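Local coordinates for BolA-like protein (Babesia bovis, PDB 3O2E), which is of unknown function but belongs to the BolA/IbaG family and may, like relatives, take part in binding a [2Fe-2S] cluster, at residues D45-G48 against A53-A56; Q61-K66 against R73-A78. All blocks are in the same frame, centred on the assembly; numbering follows the deposited sequence.

Both contacts involve pieces that follow one another along the chain. Contact 1 closes the antiparallel pair of strands 40-45 and 52-59. Strand 52-59 then leads into the loop of contact 2, which turns back onto helix 68-78. The two lie on opposite sides of the chain's centre, with their own centres 20 Å apart and nearest atoms about 5 Å apart, so they do not touch. The bound magnesium ion, at I86 and H87, is closer to contact 1: about 8 Å from the side chain of A53, against about 13 Å from that of V75. The helix 25-36 meets both contacts, through F54 in the first and L74 and V75 in the second.

Contact 1: D45-G48 against A53-A56; sequences DNSG and AFNA
The antiparallel hairpin of strands 40-45 and 52-59 begins to part here, where D45 and F54 form a non-hydrogen-bonded pair. Past D45 the chain leaves the sheet through an Asx turn. The N-H of N46 still reaches across to A53 O at 2.9 Å. Within the turn, the N-H of S47 meets D45 OD1 on the anti side at 3.0 Å, 24° out of the carboxylate plane. This bond closes the Asx turn. S47 OG also approaches D45 OD1, but the distance is doubtfully short. Across the contact, D45 OD1 lies 3.8 Å from F54 CE1. Carboxylate and ring planes are 35° apart. The F54 ring also packs on V28, so it links the turn to helix 25-36. The N46 side chain lies on the other face of the hairpin from those of D45 and F54. Its CB rests 3.6 Å from N55 OD1, and the two amide planes are turned 39° from each other. N55 ND2 is already bonded to T90 OG1 on strand 86-94. The far end of the contact is a weak bond, from A53 N to S47 OG at 3.3 Å.

Contact 2: Q61-K66 against R73-A78; sequences QQFEGK and RLVNSA
L74 and V75, on helix 68-78, pack against the loop that joins strand 52-59 to that helix, a beta-alpha connection of the BolA-like fold. The loop opens with a 3-10 turn at 61-63 and continues as a type II beta turn from F63 to K66. The apolar contacts come first. V75 CG2 sits at the edge of the F63 ring, near its plane, 3.8 Å from CE1. L74 CD2 approaches the same ring obliquely, 4.2 Å from CD1. It also lies 3.9 Å from Q62 CB. F63 also touches I58 and C93 of the sheet, and V75 touches I58 and F89, so this pair belongs to the helix-sheet core. The same L74 methyl meets polar atoms too. A chi1 of -165° and a chi2 of 60° together bring CD2 to the loop, where it lies 3.5 Å from Q62 O. The K66 side chain crosses L74 at about a right angle, its NZ 3.9 Å from CD2. The two segments share no hydrogen bond; K66 O instead accepts from R71 NE. In the helix, L74 O receives both S77 OG and A78 N from one face of its plane, with S77 OG at 3.2 Å.

Contact 1: D45-G48 against A53-A56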
loop_
_atom_site.group_PDB
_atom_site.type_symbol
_atom_site.label_atom_id
_atom_site.label_comp_id
_atom_site.label_asym_id
_atom_site.label_seq_id
_atom_site.Cartn_x
_atom_site.Cartn_y
_atom_site.Cartn_z
ATOM N N ASP A 45 7.967 -1.353 -7.246
ATOM C CA ASP A 45 7.380 -1.327 -8.558
ATOM C C ASP A 45 7.598 -2.691 -9.217
ATOM O O ASP A 45 8.706 -3.084 -9.590
ATOM C CB ASP A 45 7.992 -0.199 -9.397
ATOM C CG ASP A 45 7.221 0.068 -10.702
ATOM O OD1 ASP A 45 6.404 -0.770 -11.125
ATOM O OD2 ASP A 45 7.440 1.130 -11.310
ATOM N N ASN A 46 6.513 -3.409 -9.327
ATOM C CA ASN A 46 6.487 -4.727 -9.877
ATOM C C ASN A 46 5.780 -4.754 -11.255
ATOM O O ASN A 46 5.359 -5.806 -11.744
ATOM C CB ASN A 46 5.833 -5.576 -8.800
ATOM C CG ASN A 46 5.777 -7.039 -9.126
ATOM O OD1 ASN A 46 6.751 -7.666 -9.573
ATOM N ND2 ASN A 46 4.601 -7.616 -8.858
ATOM N N SER A 47 5.748 -3.606 -11.930
ATOM C CA SER A 47 5.057 -3.471 -13.208
ATOM C C SER A 47 5.715 -4.349 -14.252
ATOM O O SER A 47 6.902 -4.450 -14.279
ATOM C CB SER A 47 5.073 -2.014 -13.657
ATOM O OG SER A 47 4.448 -1.189 -12.671
ATOM N N GLY A 48 4.922 -4.932 -15.140
ATOM C CA GLY A 48 5.380 -5.898 -16.131
ATOM C C GLY A 48 4.476 -5.948 -17.345
ATOM O O GLY A 48 3.817 -4.951 -17.676
ATOM N N ALA A 53 1.898 -2.864 -11.361
ATOM C CA ALA A 53 1.733 -3.783 -10.255
ATOM C C ALA A 53 2.685 -3.341 -9.189
ATOM O O ALA A 53 3.726 -2.818 -9.480
ATOM C CB ALA A 53 1.998 -5.172 -10.638
ATOM N N PHE A 54 2.295 -3.518 -7.935
ATOM C CA PHE A 54 3.098 -3.019 -6.828
ATOM C C PHE A 54 3.008 -3.956 -5.646
ATOM O O PHE A 54 2.038 -4.693 -5.495
ATOM C CB PHE A 54 2.633 -1.600 -6.406
ATOM C CG PHE A 54 2.551 -0.627 -7.538
ATOM C CD1 PHE A 54 3.686 0.038 -7.981
ATOM C CD2 PHE A 54 1.383 -0.448 -8.223
ATOM C CE1 PHE A 54 3.624 0.887 -9.060
ATOM C CE2 PHE A 54 1.319 0.389 -9.278
ATOM C CZ PHE A 54 2.443 1.066 -9.712
ATOM N N ASN A 55 4.004 -3.867 -4.788
ATOM C CA ASN A 55 3.985 -4.534 -3.498
ATOM C C ASN A 55 4.172 -3.398 -2.474
ATOM O O ASN A 55 5.046 -2.587 -2.668
ATOM C CB ASN A 55 5.121 -5.560 -3.390
ATOM C CG ASN A 55 5.307 -6.417 -4.673
ATOM O OD1 ASN A 55 6.385 -6.389 -5.299
ATOM N ND2 ASN A 55 4.284 -7.170 -5.053
ATOM N N ALA A 56 3.386 -3.360 -1.399
ATOM C CA ALA A 56 3.469 -2.252 -0.461
ATOM C C ALA A 56 3.730 -2.773 0.941
ATOM O O ALA A 56 2.932 -3.530 1.453
ATOM C CB ALA A 56 2.191 -1.416 -0.514
#

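Contact 2: Q61-K66 against R73-A78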
loop_
_atom_site.group_PDB
_atom_site.type_symbol
_atom_site.label_atom_id
_atom_site.label_comp_id
_atom_site.label_asym_id
_atom_site.label_seq_id
_atom_site.Cartn_x
_atom_site.Cartn_y
_atom_site.Cartn_z
ATOM N N GLN A 61 -0.289 3.774 12.031
ATOM C CA GLN A 61 -1.221 3.787 13.166
ATOM C C GLN A 61 -2.690 3.581 12.762
ATOM O O GLN A 61 -3.506 3.234 13.607
ATOM C CB GLN A 61 -1.090 5.083 14.012
ATOM N N GLN A 62 -3.033 3.784 11.491
ATOM C CA GLN A 62 -4.402 3.575 11.022
ATOM C C GLN A 62 -4.850 2.115 11.045
ATOM O O GLN A 62 -6.035 1.806 10.925
ATOM C CB GLN A 62 -4.562 4.135 9.605
ATOM C CG GLN A 62 -4.421 5.621 9.490
ATOM C CD GLN A 62 -5.402 6.324 10.385
ATOM O OE1 GLN A 62 -6.627 6.187 10.227
ATOM N NE2 GLN A 62 -4.885 7.032 11.356
ATOM N N PHE A 63 -3.894 1.220 11.141
ATOM C CA PHE A 63 -4.170 -0.206 11.288
ATOM C C PHE A 63 -4.418 -0.662 12.727
ATOM O O PHE A 63 -4.699 -1.834 12.945
ATOM C CB PHE A 63 -3.003 -1.025 10.750
ATOM C CG PHE A 63 -2.645 -0.739 9.307
ATOM C CD1 PHE A 63 -3.607 -0.608 8.341
ATOM C CD2 PHE A 63 -1.338 -0.709 8.922
ATOM C CE1 PHE A 63 -3.237 -0.391 7.020
ATOM C CE2 PHE A 63 -0.965 -0.483 7.638
ATOM C CZ PHE A 63 -1.902 -0.312 6.686
ATOM N N GLU A 64 -4.291 0.225 13.719
ATOM C CA GLU A 64 -4.533 -0.160 15.102
ATOM C C GLU A 64 -6.021 -0.458 15.284
ATOM O O GLU A 64 -6.863 0.306 14.851
ATOM C CB GLU A 64 -4.045 0.909 16.083
ATOM C CG GLU A 64 -2.508 1.094 16.033
ATOM C CD GLU A 64 -1.938 2.302 16.823
ATOM O OE1 GLU A 64 -2.718 3.057 17.434
ATOM O OE2 GLU A 64 -0.693 2.484 16.803
ATOM N N GLY A 65 -6.333 -1.580 15.931
ATOM C CA GLY A 65 -7.712 -1.952 16.207
ATOM C C GLY A 65 -8.350 -2.665 15.051
ATOM O O GLY A 65 -9.558 -2.881 15.064
ATOM N N LYS A 66 -7.550 -3.068 14.071
ATOM C CA LYS A 66 -8.071 -3.744 12.861
ATOM C C LYS A 66 -7.389 -5.056 12.594
ATOM O O LYS A 66 -6.194 -5.158 12.711
ATOM C CB LYS A 66 -7.902 -2.891 11.614
ATOM C CG LYS A 66 -8.508 -1.552 11.728
ATOM C CD LYS A 66 -8.540 -0.851 10.399
ATOM C CE LYS A 66 -9.400 0.379 10.480
ATOM N NZ LYS A 66 -10.146 0.445 9.204
ATOM N N ARG A 73 -8.543 -3.853 3.307
ATOM C CA ARG A 73 -9.596 -2.956 2.849
ATOM C C ARG A 73 -9.253 -1.481 2.898
ATOM O O ARG A 73 -9.547 -0.713 1.967
ATOM C CB ARG A 73 -10.862 -3.246 3.630
ATOM C CG ARG A 73 -11.420 -4.559 3.245
ATOM C CD ARG A 73 -12.364 -5.068 4.259
ATOM N NE ARG A 73 -13.176 -6.105 3.691
ATOM C CZ ARG A 73 -13.861 -7.007 4.366
ATOM N NH1 ARG A 73 -13.814 -7.053 5.685
ATOM N NH2 ARG A 73 -14.598 -7.884 3.704
ATOM N N LEU A 74 -8.629 -1.065 3.987
ATOM C CA LEU A 74 -8.254 0.320 4.135
ATOM C C LEU A 74 -7.229 0.749 3.077
ATOM O O LEU A 74 -7.294 1.831 2.547
ATOM C CB LEU A 74 -7.703 0.516 5.544
ATOM C CG LEU A 74 -7.542 1.904 6.136
ATOM C CD1 LEU A 74 -8.860 2.633 6.214
ATOM C CD2 LEU A 74 -6.925 1.755 7.521
ATOM N N VAL A 75 -6.250 -0.086 2.821
ATOM C CA VAL A 75 -5.246 0.208 1.790
ATOM C C VAL A 75 -5.856 0.262 0.414
ATOM O O VAL A 75 -5.583 1.188 -0.354
ATOM C CB VAL A 75 -4.102 -0.784 1.863
ATOM C CG1 VAL A 75 -3.078 -0.534 0.746
ATOM C CG2 VAL A 75 -3.480 -0.680 3.254
ATOM N N ASN A 76 -6.736 -0.680 0.104
ATOM C CA ASN A 76 -7.390 -0.688 -1.203
ATOM C C ASN A 76 -8.292 0.503 -1.369
ATOM O O ASN A 76 -8.374 1.066 -2.429
ATOM C CB ASN A 76 -8.206 -1.928 -1.371
ATOM C CG ASN A 76 -7.374 -3.155 -1.469
ATOM O OD1 ASN A 76 -6.218 -3.127 -1.901
ATOM N ND2 ASN A 76 -7.964 -4.256 -1.096
ATOM N N SER A 77 -8.929 0.940 -0.288
ATOM C CA SER A 77 -9.732 2.144 -0.366
ATOM C C SER A 77 -8.919 3.434 -0.661
ATOM O O SER A 77 -9.438 4.345 -1.262
ATOM C CB SER A 77 -10.623 2.282 0.861
ATOM O OG SER A 77 -10.057 3.195 1.742
ATOM N N ALA A 78 -7.668 3.499 -0.221
ATOM C CA ALA A 78 -6.751 4.592 -0.576
ATOM C C ALA A 78 -6.472 4.709 -2.069
ATOM O O ALA A 78 -6.311 5.817 -2.621
ATOM C CB ALA A 78 -5.449 4.419 0.210
#